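Local coordinates for ubiquitin-conjugating enzyme-like protein (Leishmania mexicana, PDB 6ZM3) that probably acts as a ubiquitin E2 variant, working beside an active ubiquitin-conjugating enzyme in the assembly of ubiquitin chains, at residues 12-15 / 16-19; 85-88 / 89-92; 109-112 / 113-117. All blocks are in the same frame, centred on the assembly; numbering follows the deposited sequence.

Interaction 1: residues 12-15 / 16-19; sequences RLLE and ELET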
loop_
_atom_site.group_PDB
_atom_site.type_symbol
_atom_site.label_atom_id
_atom_site.label_comp_id
_atom_site.label_asym_id
_atom_site.label_seq_id
_atom_site.Cartn_x
_atom_site.Cartn_y
_atom_site.Cartn_z
ATOM N N ARG B 12 15.140 -17.140 18.699
ATOM C CA ARG B 12 15.343 -15.713 18.463
ATOM C C ARG B 12 14.137 -15.094 17.749
ATOM O O ARG B 12 13.658 -14.039 18.144
ATOM C CB ARG B 12 16.674 -15.481 17.731
ATOM C CG ARG B 12 16.860 -14.050 17.240
ATOM C CD ARG B 12 16.738 -12.987 18.319
ATOM N NE ARG B 12 17.058 -11.796 17.560
ATOM C CZ ARG B 12 18.277 -11.279 17.442
ATOM N NH1 ARG B 12 19.282 -11.807 18.124
ATOM N NH2 ARG B 12 18.457 -10.211 16.677
ATOM N N LEU B 13 13.644 -15.768 16.705
ATOM C CA LEU B 13 12.544 -15.197 15.933
ATOM C C LEU B 13 11.234 -15.242 16.724
ATOM O O LEU B 13 10.454 -14.298 16.653
ATOM C CB LEU B 13 12.483 -15.917 14.593
ATOM C CG LEU B 13 13.565 -15.472 13.604
ATOM C CD1 LEU B 13 13.628 -16.439 12.441
ATOM C CD2 LEU B 13 13.289 -14.071 13.101
ATOM N N LEU B 14 11.042 -16.293 17.544
ATOM C CA LEU B 14 9.918 -16.273 18.488
ATOM C C LEU B 14 10.014 -15.090 19.447
ATOM O O LEU B 14 8.997 -14.530 19.838
ATOM C CB LEU B 14 9.876 -17.585 19.275
ATOM C CG LEU B 14 9.280 -18.769 18.520
ATOM C CD1 LEU B 14 9.755 -20.102 19.088
ATOM C CD2 LEU B 14 7.751 -18.715 18.516
ATOM N N GLU B 15 11.230 -14.772 19.919
ATOM C CA GLU B 15 11.409 -13.617 20.794
ATOM C C GLU B 15 10.956 -12.341 20.084
ATOM O O GLU B 15 10.249 -11.497 20.631
ATOM C CB GLU B 15 12.875 -13.483 21.247
ATOM C CG GLU B 15 13.101 -12.310 22.205
ATOM C CD GLU B 15 14.452 -12.354 22.897
ATOM O OE1 GLU B 15 15.469 -12.384 22.191
ATOM O OE2 GLU B 15 14.483 -12.407 24.139
ATOM N N GLU B 16 11.436 -12.132 18.864
ATOM C CA GLU B 16 11.038 -10.941 18.115
ATOM C C GLU B 16 9.539 -10.963 17.792
ATOM O O GLU B 16 8.917 -9.922 17.801
ATOM C CB GLU B 16 11.903 -10.840 16.852
ATOM C CG GLU B 16 13.348 -10.552 17.176
ATOM C CD GLU B 16 14.182 -10.118 15.973
ATOM O OE1 GLU B 16 13.851 -9.097 15.321
ATOM O OE2 GLU B 16 15.119 -10.835 15.683
ATOM N N LEU B 17 8.976 -12.133 17.472
ATOM C CA LEU B 17 7.530 -12.182 17.259
ATOM C C LEU B 17 6.808 -11.620 18.497
ATOM O O LEU B 17 5.896 -10.790 18.383
ATOM C CB LEU B 17 7.153 -13.639 16.978
ATOM C CG LEU B 17 5.666 -13.931 16.763
ATOM C CD1 LEU B 17 5.181 -13.360 15.425
ATOM C CD2 LEU B 17 5.403 -15.448 16.820
ATOM N N GLU B 18 7.250 -12.056 19.688
ATOM C CA GLU B 18 6.559 -11.685 20.920
ATOM C C GLU B 18 6.764 -10.205 21.234
ATOM O O GLU B 18 5.860 -9.560 21.758
ATOM C CB GLU B 18 7.046 -12.518 22.104
ATOM C CG GLU B 18 6.351 -13.860 22.195
ATOM C CD GLU B 18 6.997 -14.904 23.089
ATOM O OE1 GLU B 18 7.419 -14.542 24.219
ATOM O OE2 GLU B 18 7.074 -16.082 22.645
ATOM N N THR B 19 7.953 -9.664 20.952
ATOM C CA THR B 19 8.157 -8.230 21.146
ATOM C C THR B 19 7.144 -7.410 20.358
ATOM O O THR B 19 6.590 -6.443 20.870
ATOM C CB THR B 19 9.600 -7.856 20.800
ATOM O OG1 THR B 19 10.429 -8.557 21.726
ATOM C CG2 THR B 19 9.885 -6.375 20.921
#
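Arg12 and Glu16 form an i to i+4 salt bridge along helix 9-22, the N-terminal helix of the ubiquitin-conjugating (UBC) fold. The contact is local, within about two turns.

The backbone bonds are regular alpha-helical ones. Glu16 N donates to Arg12 O at 3.0 Å, and Leu17 N to Leu13 O at 2.7 Å. Glu18 N and Thr19 N donate to Leu14 O and Glu15 O in the same way.

The apolar part is slight. Leu14 CD2 lies 4.4 Å from Leu17 CD2. Leu13 and Leu17 also both rest on Trp45 of strand 44-50, which joins the helix to the sheet.

The charged part is one salt bridge. The Arg12 chain bends at chi2 (56°), which turns the guanidinium along the helix toward Glu16. The carboxylate and guanidinium planes are 47° apart. Tyr72 OH also hydrogen-bonds to Glu16 OE2, so two groups grip this oxygen. Arg12 also packs on Tyr72 and Pro73. Arg12 NE reaches Glu16 OE2 at 2.9 Å; the oxygen lies near the guanidinium plane, while the nitrogen sits above the carboxylate plane.

Interaction 2: residues 85-88 / 89-92; sequences VNLP and CVDS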
loop_
_atom_site.group_PDB
_atom_site.type_symbol
_atom_site.label_atom_id
_atom_site.label_comp_id
_atom_site.label_asym_id
_atom_site.label_seq_id
_atom_site.Cartn_x
_atom_site.Cartn_y
_atom_site.Cartn_z
ATOM N N VAL B 85 13.499 4.360 -2.839
ATOM C CA VAL B 85 14.183 5.377 -2.051
ATOM C C VAL B 85 15.485 5.739 -2.756
ATOM O O VAL B 85 16.040 4.918 -3.500
ATOM C CB VAL B 85 14.468 4.902 -0.609
ATOM C CG1 VAL B 85 13.188 4.831 0.217
ATOM C CG2 VAL B 85 15.205 3.562 -0.574
ATOM N N ASN B 86 15.930 6.973 -2.483
ATOM C CA ASN B 86 17.290 7.432 -2.752
ATOM C C ASN B 86 18.005 7.611 -1.411
ATOM O O ASN B 86 17.815 8.612 -0.700
ATOM C CB ASN B 86 17.289 8.733 -3.561
ATOM C CG ASN B 86 18.677 9.293 -3.829
ATOM O OD1 ASN B 86 19.669 8.552 -3.814
ATOM N ND2 ASN B 86 18.743 10.602 -4.075
ATOM N N LEU B 87 18.782 6.584 -1.072
ATOM C CA LEU B 87 19.519 6.493 0.179
ATOM C C LEU B 87 20.810 5.740 -0.111
ATOM O O LEU B 87 20.814 4.734 -0.806
ATOM C CB LEU B 87 18.640 5.749 1.201
ATOM C CG LEU B 87 19.064 5.868 2.662
ATOM C CD1 LEU B 87 18.814 7.287 3.176
ATOM C CD2 LEU B 87 18.336 4.827 3.529
ATOM N N PRO B 88 21.971 6.212 0.394
ATOM C CA PRO B 88 23.267 5.627 0.032
ATOM C C PRO B 88 23.392 4.133 0.277
ATOM O O PRO B 88 23.868 3.423 -0.598
ATOM C CB PRO B 88 24.288 6.423 0.863
ATOM C CG PRO B 88 23.590 7.721 1.145
ATOM C CD PRO B 88 22.110 7.379 1.275
ATOM N N CYS B 89 22.881 3.634 1.419
ATOM C CA CYS B 89 23.072 2.232 1.740
ATOM C C CYS B 89 22.092 1.336 0.986
ATOM O O CYS B 89 22.095 0.124 1.177
ATOM C CB CYS B 89 22.978 1.991 3.247
ATOM S SG CYS B 89 21.386 2.513 3.945
ATOM N N VAL B 90 21.229 1.934 0.158
ATOM C CA VAL B 90 20.269 1.144 -0.610
ATOM C C VAL B 90 20.698 1.077 -2.072
ATOM O O VAL B 90 20.838 2.118 -2.710
ATOM C CB VAL B 90 18.869 1.772 -0.501
ATOM C CG1 VAL B 90 17.855 0.916 -1.260
ATOM C CG2 VAL B 90 18.448 1.889 0.960
ATOM N N ASP B 91 20.875 -0.149 -2.592
ATOM C CA ASP B 91 21.294 -0.333 -3.980
ATOM C C ASP B 91 20.125 -0.096 -4.927
ATOM O O ASP B 91 19.010 0.162 -4.493
ATOM C CB ASP B 91 21.785 -1.747 -4.258
ATOM C CG ASP B 91 22.961 -2.192 -3.408
ATOM O OD1 ASP B 91 23.644 -1.322 -2.862
ATOM O OD2 ASP B 91 23.174 -3.416 -3.309
ATOM N N SER B 92 20.394 -0.206 -6.240
ATOM C CA SER B 92 19.431 0.248 -7.234
ATOM C C SER B 92 18.279 -0.754 -7.378
ATOM O O SER B 92 17.276 -0.460 -8.029
ATOM C CB SER B 92 20.105 0.539 -8.563
ATOM O OG SER B 92 20.664 -0.664 -9.073
HETATM O O HOH W 1 17.456 2.375 -4.623
HETATM O O HOH W 2 19.192 4.110 -3.198
#
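A type I beta turn runs from Leu87 to Val90, in the long loop between strand 78-81 and helix 102-105. By sequence, Leu87, Pro88 and Cys89 probably occupy the place of the His-Pro-Asn motif of active E2 enzymes.

Val90 N closes the turn on Leu87 O at 3.0 Å. The N-H approaches from above the carbonyl plane. Two waters join the arms beyond the turn. Water 2 accepts from Leu87 N and lies 2.6 Å from Val90 O, to which it can donate. Water 1 lies between Val85 O and Asp91 O, 2.7 Å from the latter.

Val90 carries the apolar contact. With CG1 anti to its backbone N (chi1 -178°), CG1 lies on Val85 and CG2 between Val85 and Leu87. Val85 CG2 touches both methyls, nearer to CG1 at 3.8 Å, and the two valines cross at about a right angle. Val90 CG2 also touches CB and CD2 of Leu87.

Leu87 and Cys89 also face helix 113-125, on Met124 and Leu120. The Asp91 carboxylate hydrogen-bonds to Thr95 OG1 and Asn97 ND2, farther along the same loop. At the turn itself, Leu87 CD2 packs 3.9 Å from Cys89 SG.

Interaction 3: residues 109-112 / 113-117; sequences RRTT and MELCL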
loop_
_atom_site.group_PDB
_atom_site.type_symbol
_atom_site.label_atom_id
_atom_site.label_comp_id
_atom_site.label_asym_id
_atom_site.label_seq_id
_atom_site.Cartn_x
_atom_site.Cartn_y
_atom_site.Cartn_z
ATOM N N ARG B 109 24.953 -9.576 16.438
ATOM C CA ARG B 109 23.906 -10.538 16.773
ATOM C C ARG B 109 22.681 -9.900 17.428
ATOM O O ARG B 109 21.549 -10.251 17.096
ATOM C CB ARG B 109 24.433 -11.516 17.833
ATOM C CG ARG B 109 24.819 -12.889 17.309
ATOM C CD ARG B 109 24.707 -13.894 18.442
ATOM N NE ARG B 109 23.327 -14.286 18.755
ATOM C CZ ARG B 109 22.753 -15.424 18.368
ATOM N NH1 ARG B 109 23.428 -16.309 17.656
ATOM N NH2 ARG B 109 21.493 -15.678 18.701
ATOM N N ARG B 110 22.909 -9.000 18.390
ATOM C CA ARG B 110 21.871 -8.517 19.291
ATOM C C ARG B 110 20.860 -7.614 18.574
ATOM O O ARG B 110 19.804 -7.280 19.124
ATOM C CB ARG B 110 22.503 -7.863 20.526
ATOM C CG ARG B 110 23.043 -8.864 21.541
ATOM C CD ARG B 110 23.838 -8.137 22.618
ATOM N NE ARG B 110 25.080 -7.545 22.112
ATOM C CZ ARG B 110 25.883 -6.717 22.782
ATOM N NH1 ARG B 110 25.612 -6.351 24.025
ATOM N NH2 ARG B 110 26.969 -6.246 22.200
ATOM N N THR B 111 21.227 -7.176 17.361
ATOM C CA THR B 111 20.463 -6.171 16.649
ATOM C C THR B 111 19.206 -6.867 16.100
ATOM O O THR B 111 19.297 -7.906 15.447
ATOM C CB THR B 111 21.398 -5.376 15.705
ATOM O OG1 THR B 111 22.661 -6.034 15.591
ATOM C CG2 THR B 111 21.838 -4.048 16.272
ATOM N N THR B 112 18.040 -6.303 16.419
ATOM C CA THR B 112 16.770 -6.903 16.005
ATOM C C THR B 112 16.285 -6.276 14.701
ATOM O O THR B 112 16.740 -5.185 14.337
ATOM C CB THR B 112 15.708 -6.693 17.080
ATOM O OG1 THR B 112 15.515 -5.290 17.191
ATOM C CG2 THR B 112 16.154 -7.219 18.430
ATOM N N MET B 113 15.324 -6.936 14.031
ATOM C CA MET B 113 14.746 -6.360 12.817
ATOM C C MET B 113 14.154 -4.979 13.084
ATOM O O MET B 113 14.305 -4.077 12.261
ATOM C CB MET B 113 13.692 -7.274 12.190
ATOM C CG MET B 113 14.274 -8.528 11.620
ATOM S SD MET B 113 12.982 -9.586 10.958
ATOM C CE MET B 113 12.628 -10.608 12.385
ATOM N N GLU B 114 13.501 -4.785 14.242
ATOM C CA GLU B 114 12.976 -3.474 14.562
ATOM C C GLU B 114 14.078 -2.402 14.670
ATOM O O GLU B 114 13.902 -1.257 14.220
ATOM C CB GLU B 114 12.092 -3.559 15.811
ATOM C CG GLU B 114 11.511 -2.216 16.177
ATOM C CD GLU B 114 10.661 -2.127 17.433
ATOM O OE1 GLU B 114 10.426 -3.174 18.078
ATOM O OE2 GLU B 114 10.228 -0.995 17.751
ATOM N N LEU B 115 15.197 -2.750 15.320
ATOM C CA LEU B 115 16.313 -1.810 15.412
ATOM C C LEU B 115 16.900 -1.524 14.018
ATOM O O LEU B 115 17.243 -0.379 13.731
ATOM C CB LEU B 115 17.348 -2.329 16.426
ATOM C CG LEU B 115 18.517 -1.394 16.780
ATOM C CD1 LEU B 115 18.061 -0.004 17.218
ATOM C CD2 LEU B 115 19.379 -2.028 17.857
ATOM N N CYS B 116 16.988 -2.534 13.149
ATOM C CA CYS B 116 17.455 -2.315 11.773
ATOM C C CYS B 116 16.616 -1.238 11.097
ATOM O O CYS B 116 17.169 -0.313 10.483
ATOM C CB CYS B 116 17.443 -3.562 10.883
ATOM S SG CYS B 116 18.626 -4.862 11.310
ATOM N N LEU B 117 15.285 -1.333 11.250
ATOM C CA LEU B 117 14.402 -0.342 10.655
ATOM C C LEU B 117 14.535 1.037 11.309
ATOM O O LEU B 117 14.519 2.051 10.594
ATOM C CB LEU B 117 12.949 -0.845 10.654
ATOM C CG LEU B 117 12.628 -2.115 9.868
ATOM C CD1 LEU B 117 11.101 -2.257 9.696
ATOM C CD2 LEU B 117 13.283 -2.136 8.489
#
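Thr112 O accepts from Cys116 N at 2.9 Å, the first i to i+4 bond of helix 113-125. The bond is nearly straight at both ends, with an N-H...O angle of 162°. Thr112 is the N-cap of this helix. Its hydroxyl makes the capping bond: Leu115 N donates to Thr112 OG1 at 3.2 Å, again with a straight N-H. The OG1 atom stands between the backbone N and the carbonyl carbon (chi1 63°), which brings it over the first turn. Thr112 thus serves two amides, one with its carbonyl and one with its side chain.

Leu115 CB also touches Thr112 OG1 at 3.6 Å, and the two side chains cross at about a right angle. Farther out, the Leu115 CD2 methyl meets the Thr111 CG2 methyl at 3.6 Å. Here the incoming loop touches the first turn of the helix. Cys116 SG lies 3.6 Å from Thr112 O.

Met113 points away from the loop and is buried. It packs on Leu13 of helix 9-22, Val32 of strand 30-34 and Trp45 of strand 44-50. Leu117, one turn on, covers Val30, Val32 and Ile49 of the same two strands.

Interactions 1 and 3 touch, with centres about 11 Å apart. The salt-bridged pair of 12-19 reaches the loop and helix start of 109-117. Glu16 OE1 lies 2.9 Å from Met113 N, a probable hydrogen bond at the helix N-terminus, where the helix dipole would favour a carboxylate. Arg12 NH1 lies 2.9 Å from Arg109 O, probably a second one. Interaction 2 stands apart, on the opposite side of the chain's centre from both. Its nearest atoms are about 8 Å from interaction 3 and about 18 Å from interaction 1. Helix 113-125 spans the gap, capped in interaction 3 and packed farther along against the turn that probably matches the E2 active-site region.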